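Two-component system sensor histidine kinase (Bacteroides thetaiotaomicron, PDB 3OTT) is probably a membrane-bound sensor kinase and transcription regulator whose extracellular part, two beta-propellers and a beta-sandwich, apparently senses saccharides. Local coordinates at residues T629-R634 with Y683-K688; I405-V410 with H447-S452. All blocks are in the same frame, centred on the assembly; numbering follows the deposited sequence.

Interaction 1 of 2, residues T629-R634 with Y683-K688; sequences TYQPER and YSLDEK
Two loops meet here where the second beta-propeller hands over to the C-terminal beta-sandwich, and Q631 of one packs on L685 of the other. CG of Q631 lies 3.6 Å from CD2 of L685. The two side chains lie alongside each other, pointing opposite ways. L685 reaches across through its CD2 branch, which also meets the amide oxygen of Q631. That oxygen, OE1, lies 3.8 Å from CB of S684. The Q631 chain is bent at chi2 (-73°), which carries its amide back toward R634. There NH2 of R634 donates to OE1 of Q631 at 3.1 Å. The bond is bent, with an N-H...O angle of 142°, and the donor is tilted out of the carbonyl plane.

Segment 629-634 links the last propeller strand, 618-623, to the first sandwich strand, 637-643. Residues 683-688 belong to the Y_Y_Y domain and connect sandwich strands 674-679 and 691-696. R634 faces L685 from its own loop, with NH2 4.0 Å from CG of L685, oblique to the guanidinium plane. Its NH1 donates to the backbone O of D680, so R634 is held both by its own loop and by the sandwich. OG of S684 bonds to E289 and N291 of the first propeller. R634 and E633 also touch the bound hexatantalum dodecabromide cluster.

Interaction 2 of 2, residues I405-V410 with H447-S452; sequences IHYNIV and HKLMQS
Y407 receives L449 over one face of its ring, and this is the tightly packed half of the contact. CG of L449 makes a CH-pi contact 4.2 Å from the centroid of the Y407 ring, 25° off the ring normal. CD1 of L449 lies 3.7 Å from CD1 of Y407, nearer the rim. CG of L449 is anti to the backbone N (chi1 175°), which lets CD1 point into the strand between Y407 and I409, while CD2 lies alongside and meets CD1 of I409. I409 crosses L449 at about a right angle, with its CG1 4.1 Å from CD1 of L449. V444 and F442 of strand 441-445 adjoin I409, and V444 also touches L449.

The contact lays the short helix 446-451 against strand 403-410 in the second beta-propeller. Strand 403-410 is the fourth strand of one blade. The helix links the third and fourth strands, 441-445 and 457-463, of the next blade.

The other half is looser and wetter. OH of Y407 stands 4.1 Å from CG of M450, and their side chains only pass obliquely. A water bridges the gap, 2.7 Å from OH of Y407, and donates to O of M450 at 2.6 Å. The same hydroxyl also bonds to NE of R396. A leucine in place of Y407 would probably leave this water and R396 without their hydroxyl partner and L449 without an aromatic face.

Both segments of interaction 2 come earlier in the chain than either segment of interaction 1. The centres of the two contacts are 47 Å apart and their nearest atoms about 31 Å apart, so they do not touch. Interaction 2 is an internal contact of the second propeller, and its centre is about 40 Å from the centre of the chain. The centre of interaction 1 is about 12 Å from that point, where both propellers and the sandwich converge. It alone borders the hexatantalum dodecabromide pocket: the side chain of R634 is about 4 Å from the cluster. E289 of the first propeller belongs to the same pocket.

Interaction 1 of 2, residues T629-R634 with Y683-K688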
ATOM      1  N   THR B 629       0.379  -1.750  28.922  1.00 63.92           N
ATOM      2  CA  THR B 629      -0.148  -1.553  27.572  1.00 63.27           C
ATOM      3  C   THR B 629      -0.687  -2.886  27.059  1.00 60.76           C
ATOM      4  O   THR B 629      -0.639  -3.914  27.761  1.00 59.78           O
ATOM      5  CB  THR B 629       0.831  -0.853  26.535  1.00 62.77           C
ATOM      6  OG1 THR B 629       1.730  -1.793  25.949  1.00 59.43           O
ATOM      7  CG2 THR B 629       1.595   0.299  27.155  1.00 65.55           C
ATOM      8  N   TYR B 630      -1.237  -2.859  25.855  1.00 59.59           N
ATOM      9  CA  TYR B 630      -1.972  -3.991  25.368  1.00 57.29           C
ATOM     10  C   TYR B 630      -1.077  -4.779  24.454  1.00 54.77           C
ATOM     11  O   TYR B 630      -0.384  -4.216  23.580  1.00 53.79           O
ATOM     12  CB  TYR B 630      -3.246  -3.557  24.652  1.00 58.75           C
ATOM     13  CG  TYR B 630      -4.130  -4.683  24.168  1.00 54.77           C
ATOM     14  CD1 TYR B 630      -3.976  -5.211  22.886  1.00 52.67           C
ATOM     15  CD2 TYR B 630      -5.134  -5.201  24.979  1.00 51.88           C
ATOM     16  CE1 TYR B 630      -4.805  -6.238  22.428  1.00 51.68           C
ATOM     17  CE2 TYR B 630      -5.972  -6.189  24.537  1.00 51.27           C
ATOM     18  CZ  TYR B 630      -5.805  -6.716  23.260  1.00 51.81           C
ATOM     19  OH  TYR B 630      -6.631  -7.724  22.810  1.00 51.05           O
ATOM     20  N   GLN B 631      -1.108  -6.090  24.684  1.00 52.45           N
ATOM     21  CA  GLN B 631      -0.362  -7.031  23.860  1.00 50.34           C
ATOM     22  C   GLN B 631      -1.261  -7.923  22.996  1.00 49.11           C
ATOM     23  O   GLN B 631      -2.169  -8.596  23.517  1.00 48.52           O
ATOM     24  CB  GLN B 631       0.664  -7.807  24.709  1.00 49.06           C
ATOM     25  CG  GLN B 631       1.800  -6.856  25.215  1.00 51.08           C
ATOM     26  CD  GLN B 631       2.779  -6.446  24.099  1.00 52.06           C
ATOM     27  OE1 GLN B 631       3.602  -7.243  23.675  1.00 54.61           O
ATOM     28  NE2 GLN B 631       2.704  -5.202  23.653  1.00 55.28           N
ATOM     29  N   PRO B 632      -1.040  -7.861  21.660  1.00 48.35           N
ATOM     30  CA  PRO B 632      -1.727  -8.670  20.657  1.00 47.92           C
ATOM     31  C   PRO B 632      -1.377 -10.123  20.876  1.00 45.16           C
ATOM     32  O   PRO B 632      -0.305 -10.434  21.387  1.00 43.54           O
ATOM     33  CB  PRO B 632      -1.114  -8.192  19.333  1.00 48.57           C
ATOM     34  CG  PRO B 632       0.264  -7.620  19.716  1.00 47.81           C
ATOM     35  CD  PRO B 632      -0.038  -6.962  21.043  1.00 49.13           C
ATOM     36  N   GLU B 633      -2.288 -11.014  20.530  1.00 45.41           N
ATOM     37  CA  GLU B 633      -2.000 -12.421  20.660  1.00 43.10           C
ATOM     38  C   GLU B 633      -0.927 -12.778  19.610  1.00 39.88           C
ATOM     39  O   GLU B 633      -0.981 -12.335  18.462  1.00 40.94           O
ATOM     40  CB  GLU B 633      -3.272 -13.284  20.608  1.00 44.27           C
ATOM     41  CG  GLU B 633      -3.075 -14.675  21.271  1.00 47.61           C
ATOM     42  CD  GLU B 633      -4.384 -15.422  21.635  1.00 54.72           C
ATOM     43  OE1 GLU B 633      -4.468 -16.650  21.345  1.00 55.86           O
ATOM     44  OE2 GLU B 633      -5.306 -14.807  22.236  1.00 57.02           O
ATOM     45  N   ARG B 634       0.111 -13.458  20.067  1.00 35.64           N
ATOM     46  CA  ARG B 634       1.110 -13.985  19.194  1.00 33.18           C
ATOM     47  C   ARG B 634       1.069 -15.529  19.156  1.00 30.07           C
ATOM     48  O   ARG B 634       0.775 -16.175  20.170  1.00 27.72           O
ATOM     49  CB  ARG B 634       2.476 -13.485  19.635  1.00 33.14           C
ATOM     50  CG  ARG B 634       2.741 -12.028  19.218  1.00 38.52           C
ATOM     51  CD  ARG B 634       4.051 -11.514  19.808  1.00 42.68           C
ATOM     52  NE  ARG B 634       3.776 -10.704  20.984  1.00 49.56           N
ATOM     53  CZ  ARG B 634       3.774 -11.131  22.245  1.00 49.67           C
ATOM     54  NH1 ARG B 634       4.078 -12.382  22.556  1.00 47.13           N
ATOM     55  NH2 ARG B 634       3.486 -10.260  23.207  1.00 52.43           N
ATOM     56  N   TYR B 683       9.527 -10.738  23.560  1.00 18.88           N
ATOM     57  CA  TYR B 683      10.471  -9.625  23.630  1.00 19.44           C
ATOM     58  C   TYR B 683       9.946  -8.390  24.356  1.00 22.24           C
ATOM     59  O   TYR B 683      10.674  -7.784  25.152  1.00 22.25           O
ATOM     60  CB  TYR B 683      10.906  -9.224  22.228  1.00 19.09           C
ATOM     61  CG  TYR B 683      11.453 -10.388  21.432  1.00 16.93           C
ATOM     62  CD1 TYR B 683      12.394 -11.273  21.984  1.00 15.23           C
ATOM     63  CD2 TYR B 683      10.993 -10.637  20.145  1.00 15.96           C
ATOM     64  CE1 TYR B 683      12.867 -12.379  21.264  1.00 14.17           C
ATOM     65  CE2 TYR B 683      11.441 -11.725  19.417  1.00 14.87           C
ATOM     66  CZ  TYR B 683      12.406 -12.589  19.979  1.00 13.99           C
ATOM     67  OH  TYR B 683      12.863 -13.645  19.202  1.00 14.26           O
ATOM     68  N   SER B 684       8.706  -7.990  24.075  1.00 24.22           N
ATOM     69  CA  SER B 684       8.207  -6.731  24.596  1.00 28.13           C
ATOM     70  C   SER B 684       7.605  -6.786  26.002  1.00 29.81           C
ATOM     71  O   SER B 684       7.059  -5.796  26.460  1.00 32.86           O
ATOM     72  CB  SER B 684       7.218  -6.123  23.611  1.00 29.64           C
ATOM     73  OG  SER B 684       7.812  -6.008  22.316  1.00 30.59           O
ATOM     74  N   LEU B 685       7.757  -7.894  26.715  1.00 29.78           N
ATOM     75  CA  LEU B 685       6.929  -8.146  27.905  1.00 32.53           C
ATOM     76  C   LEU B 685       7.696  -8.003  29.205  1.00 34.52           C
ATOM     77  O   LEU B 685       8.778  -8.535  29.338  1.00 33.38           O
ATOM     78  CB  LEU B 685       6.364  -9.572  27.834  1.00 30.75           C
ATOM     79  CG  LEU B 685       5.289  -9.879  26.792  1.00 30.29           C
ATOM     80  CD1 LEU B 685       4.638 -11.276  26.981  1.00 26.93           C
ATOM     81  CD2 LEU B 685       4.249  -8.791  26.908  1.00 34.71           C
ATOM     82  N   ASP B 686       7.153  -7.284  30.177  1.00 38.42           N
ATOM     83  CA  ASP B 686       7.705  -7.384  31.523  1.00 41.72           C
ATOM     84  C   ASP B 686       7.452  -8.818  32.023  1.00 41.20           C
ATOM     85  O   ASP B 686       8.396  -9.613  32.131  1.00 41.94           O
ATOM     86  CB  ASP B 686       7.115  -6.281  32.428  1.00 45.96           C
ATOM     87  CG  ASP B 686       7.700  -4.867  32.097  1.00 49.64           C
ATOM     88  OD1 ASP B 686       8.658  -4.767  31.270  1.00 51.41           O
ATOM     89  OD2 ASP B 686       7.216  -3.862  32.664  1.00 54.43           O
ATOM     90  N   GLU B 687       6.189  -9.197  32.193  1.00 41.14           N
ATOM     91  CA  GLU B 687       5.840 -10.546  32.648  1.00 40.13           C
ATOM     92  C   GLU B 687       5.604 -11.473  31.460  1.00 36.27           C
ATOM     93  O   GLU B 687       4.960 -11.059  30.504  1.00 36.02           O
ATOM     94  CB  GLU B 687       4.563 -10.517  33.534  1.00 43.01           C
ATOM     95  CG  GLU B 687       4.584  -9.570  34.769  1.00 50.20           C
ATOM     96  CD  GLU B 687       3.440  -9.835  35.791  1.00 58.09           C
ATOM     97  OE1 GLU B 687       2.317 -10.253  35.386  1.00 61.06           O
ATOM     98  OE2 GLU B 687       3.662  -9.626  37.009  1.00 59.91           O
ATOM     99  N   LYS B 688       6.101 -12.718  31.527  1.00 32.76           N
ATOM    100  CA  LYS B 688       5.828 -13.734  30.504  1.00 29.33           C
ATOM    101  C   LYS B 688       4.390 -14.251  30.569  1.00 28.48           C
ATOM    102  O   LYS B 688       3.755 -14.180  31.580  1.00 30.42           O
ATOM    103  CB  LYS B 688       6.726 -14.944  30.687  1.00 28.07           C
ATOM    104  CG  LYS B 688       8.207 -14.674  30.763  1.00 29.82           C
ATOM    105  CD  LYS B 688       8.847 -14.530  29.424  1.00 28.84           C
ATOM    106  CE  LYS B 688      10.301 -14.962  29.515  1.00 28.06           C
ATOM    107  NZ  LYS B 688      11.140 -13.895  30.022  1.00 31.95           N
TER

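Interaction 2 of 2, residues I405-V410 with H447-S452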
ATOM      1  N   ILE B 405     -28.313  -4.256   1.459  1.00 20.01           N
ATOM      2  CA  ILE B 405     -29.589  -3.991   0.792  1.00 19.99           C
ATOM      3  C   ILE B 405     -29.966  -2.580   1.220  1.00 18.67           C
ATOM      4  O   ILE B 405     -30.032  -2.293   2.418  1.00 17.95           O
ATOM      5  CB  ILE B 405     -30.718  -4.958   1.263  1.00 20.51           C
ATOM      6  CG1 ILE B 405     -30.545  -6.338   0.665  1.00 25.67           C
ATOM      7  CG2 ILE B 405     -32.124  -4.428   0.871  1.00 19.14           C
ATOM      8  CD1 ILE B 405     -29.834  -7.273   1.526  1.00 31.03           C
ATOM      9  N   HIS B 406     -30.236  -1.725   0.238  1.00 18.71           N
ATOM     10  CA  HIS B 406     -30.486  -0.330   0.438  1.00 18.53           C
ATOM     11  C   HIS B 406     -31.996  -0.117   0.468  1.00 18.83           C
ATOM     12  O   HIS B 406     -32.737  -0.832  -0.244  1.00 17.91           O
ATOM     13  CB  HIS B 406     -29.878   0.420  -0.746  1.00 20.01           C
ATOM     14  CG  HIS B 406     -30.116   1.902  -0.715  1.00 20.71           C
ATOM     15  ND1 HIS B 406     -31.108   2.508  -1.451  1.00 23.39           N
ATOM     16  CD2 HIS B 406     -29.492   2.896  -0.039  1.00 18.30           C
ATOM     17  CE1 HIS B 406     -31.081   3.819  -1.241  1.00 21.37           C
ATOM     18  NE2 HIS B 406     -30.102   4.080  -0.398  1.00 20.36           N
ATOM     19  N   TYR B 407     -32.427   0.837   1.292  1.00 17.67           N
ATOM     20  CA  TYR B 407     -33.828   1.244   1.411  1.00 18.80           C
ATOM     21  C   TYR B 407     -34.024   2.763   1.326  1.00 18.65           C
ATOM     22  O   TYR B 407     -33.281   3.544   1.946  1.00 18.14           O
ATOM     23  CB  TYR B 407     -34.437   0.777   2.770  1.00 18.40           C
ATOM     24  CG  TYR B 407     -34.312  -0.690   3.058  1.00 18.95           C
ATOM     25  CD1 TYR B 407     -35.250  -1.608   2.555  1.00 20.25           C
ATOM     26  CD2 TYR B 407     -33.250  -1.177   3.815  1.00 16.79           C
ATOM     27  CE1 TYR B 407     -35.140  -2.956   2.798  1.00 16.89           C
ATOM     28  CE2 TYR B 407     -33.138  -2.541   4.095  1.00 20.01           C
ATOM     29  CZ  TYR B 407     -34.095  -3.425   3.587  1.00 20.39           C
ATOM     30  OH  TYR B 407     -33.952  -4.780   3.832  1.00 22.05           O
ATOM     31  N   ASN B 408     -35.060   3.165   0.621  1.00 19.81           N
ATOM     32  CA  ASN B 408     -35.520   4.559   0.529  1.00 21.36           C
ATOM     33  C   ASN B 408     -36.852   4.713   1.344  1.00 20.83           C
ATOM     34  O   ASN B 408     -37.867   4.065   0.995  1.00 21.81           O
ATOM     35  CB  ASN B 408     -35.883   4.910  -0.935  1.00 22.41           C
ATOM     36  CG  ASN B 408     -34.702   4.849  -1.903  1.00 29.13           C
ATOM     37  OD1 ASN B 408     -33.666   5.530  -1.706  1.00 32.54           O
ATOM     38  ND2 ASN B 408     -34.874   4.051  -3.002  1.00 30.26           N
ATOM     39  N   ILE B 409     -36.870   5.585   2.330  1.00 18.78           N
ATOM     40  CA  ILE B 409     -38.019   5.790   3.205  1.00 19.97           C
ATOM     41  C   ILE B 409     -38.449   7.253   3.221  1.00 20.63           C
ATOM     42  O   ILE B 409     -37.612   8.138   3.410  1.00 21.14           O
ATOM     43  CB  ILE B 409     -37.628   5.368   4.642  1.00 18.62           C
ATOM     44  CG1 ILE B 409     -37.355   3.851   4.694  1.00 17.74           C
ATOM     45  CG2 ILE B 409     -38.641   5.854   5.674  1.00 16.84           C
ATOM     46  CD1 ILE B 409     -36.562   3.438   5.934  1.00 12.08           C
ATOM     47  N   VAL B 410     -39.736   7.513   3.017  1.00 22.14           N
ATOM     48  CA  VAL B 410     -40.276   8.868   3.074  1.00 23.17           C
ATOM     49  C   VAL B 410     -41.446   8.943   4.047  1.00 23.11           C
ATOM     50  O   VAL B 410     -42.034   7.920   4.353  1.00 24.14           O
ATOM     51  CB  VAL B 410     -40.745   9.379   1.695  1.00 24.61           C
ATOM     52  CG1 VAL B 410     -39.579   9.389   0.692  1.00 25.13           C
ATOM     53  CG2 VAL B 410     -41.877   8.556   1.171  1.00 25.80           C
ATOM     54  N   HIS B 447     -40.421  -5.613   9.696  1.00 23.98           N
ATOM     55  CA  HIS B 447     -40.728  -6.712   8.733  1.00 26.26           C
ATOM     56  C   HIS B 447     -41.351  -6.256   7.434  1.00 26.46           C
ATOM     57  O   HIS B 447     -40.978  -6.749   6.381  1.00 26.29           O
ATOM     58  CB  HIS B 447     -41.487  -7.882   9.368  1.00 27.47           C
ATOM     59  CG  HIS B 447     -40.641  -8.628  10.364  1.00 33.78           C
ATOM     60  ND1 HIS B 447     -41.157  -9.286  11.464  1.00 38.56           N
ATOM     61  CD2 HIS B 447     -39.292  -8.778  10.438  1.00 35.43           C
ATOM     62  CE1 HIS B 447     -40.164  -9.825  12.159  1.00 40.46           C
ATOM     63  NE2 HIS B 447     -39.021  -9.526  11.558  1.00 38.35           N
ATOM     64  N   LYS B 448     -42.270  -5.292   7.486  1.00 26.72           N
ATOM     65  CA  LYS B 448     -42.805  -4.755   6.251  1.00 27.28           C
ATOM     66  C   LYS B 448     -41.717  -4.029   5.441  1.00 25.38           C
ATOM     67  O   LYS B 448     -41.605  -4.184   4.238  1.00 24.54           O
ATOM     68  CB  LYS B 448     -44.068  -3.902   6.519  1.00 28.84           C
ATOM     69  CG  LYS B 448     -45.306  -4.741   6.445  1.00 32.95           C
ATOM     70  CD  LYS B 448     -46.475  -4.202   7.237  1.00 40.62           C
ATOM     71  CE  LYS B 448     -46.992  -2.866   6.685  1.00 43.50           C
ATOM     72  NZ  LYS B 448     -48.476  -2.845   6.878  1.00 45.16           N
ATOM     73  N   LEU B 449     -40.848  -3.281   6.093  1.00 24.29           N
ATOM     74  CA  LEU B 449     -39.793  -2.698   5.293  1.00 23.10           C
ATOM     75  C   LEU B 449     -38.963  -3.809   4.607  1.00 24.95           C
ATOM     76  O   LEU B 449     -38.729  -3.746   3.383  1.00 24.72           O
ATOM     77  CB  LEU B 449     -38.912  -1.800   6.151  1.00 21.76           C
ATOM     78  CG  LEU B 449     -37.698  -1.201   5.479  1.00 20.10           C
ATOM     79  CD1 LEU B 449     -38.131  -0.159   4.464  1.00 14.34           C
ATOM     80  CD2 LEU B 449     -36.746  -0.650   6.546  1.00 16.09           C
ATOM     81  N   MET B 450     -38.527  -4.817   5.377  1.00 25.48           N
ATOM     82  CA  MET B 450     -37.688  -5.904   4.831  1.00 27.83           C
ATOM     83  C   MET B 450     -38.340  -6.639   3.669  1.00 30.49           C
ATOM     84  O   MET B 450     -37.652  -7.086   2.710  1.00 31.02           O
ATOM     85  CB  MET B 450     -37.317  -6.907   5.926  1.00 27.72           C
ATOM     86  CG  MET B 450     -36.218  -6.394   6.824  1.00 27.17           C
ATOM     87  SD  MET B 450     -35.828  -7.367   8.279  1.00 32.19           S
ATOM     88  CE  MET B 450     -35.526  -9.025   7.649  1.00 33.03           C
ATOM     89  N   GLN B 451     -39.666  -6.738   3.731  1.00 32.21           N
ATOM     90  CA  GLN B 451     -40.390  -7.465   2.705  1.00 36.27           C
ATOM     91  C   GLN B 451     -40.833  -6.569   1.563  1.00 36.31           C
ATOM     92  O   GLN B 451     -41.226  -7.061   0.531  1.00 37.23           O
ATOM     93  CB  GLN B 451     -41.569  -8.282   3.295  1.00 37.37           C
ATOM     94  CG  GLN B 451     -41.185  -9.152   4.490  1.00 42.71           C
ATOM     95  CD  GLN B 451     -40.329 -10.392   4.137  1.00 51.79           C
ATOM     96  OE1 GLN B 451     -40.834 -11.365   3.532  1.00 56.81           O
ATOM     97  NE2 GLN B 451     -39.049 -10.388   4.564  1.00 49.86           N
ATOM     98  N   SER B 452     -40.753  -5.262   1.737  1.00 36.73           N
ATOM     99  CA  SER B 452     -41.178  -4.341   0.676  1.00 38.73           C
ATOM    100  C   SER B 452     -40.436  -4.474  -0.662  1.00 39.82           C
ATOM    101  O   SER B 452     -39.256  -4.774  -0.744  1.00 38.40           O
ATOM    102  CB  SER B 452     -41.110  -2.873   1.113  1.00 37.92           C
ATOM    103  OG  SER B 452     -41.422  -2.033  -0.003  1.00 39.45           O
TER
HETATM  104  O   HOH W   1     -35.124  -6.502   2.190  1.00 11.53           O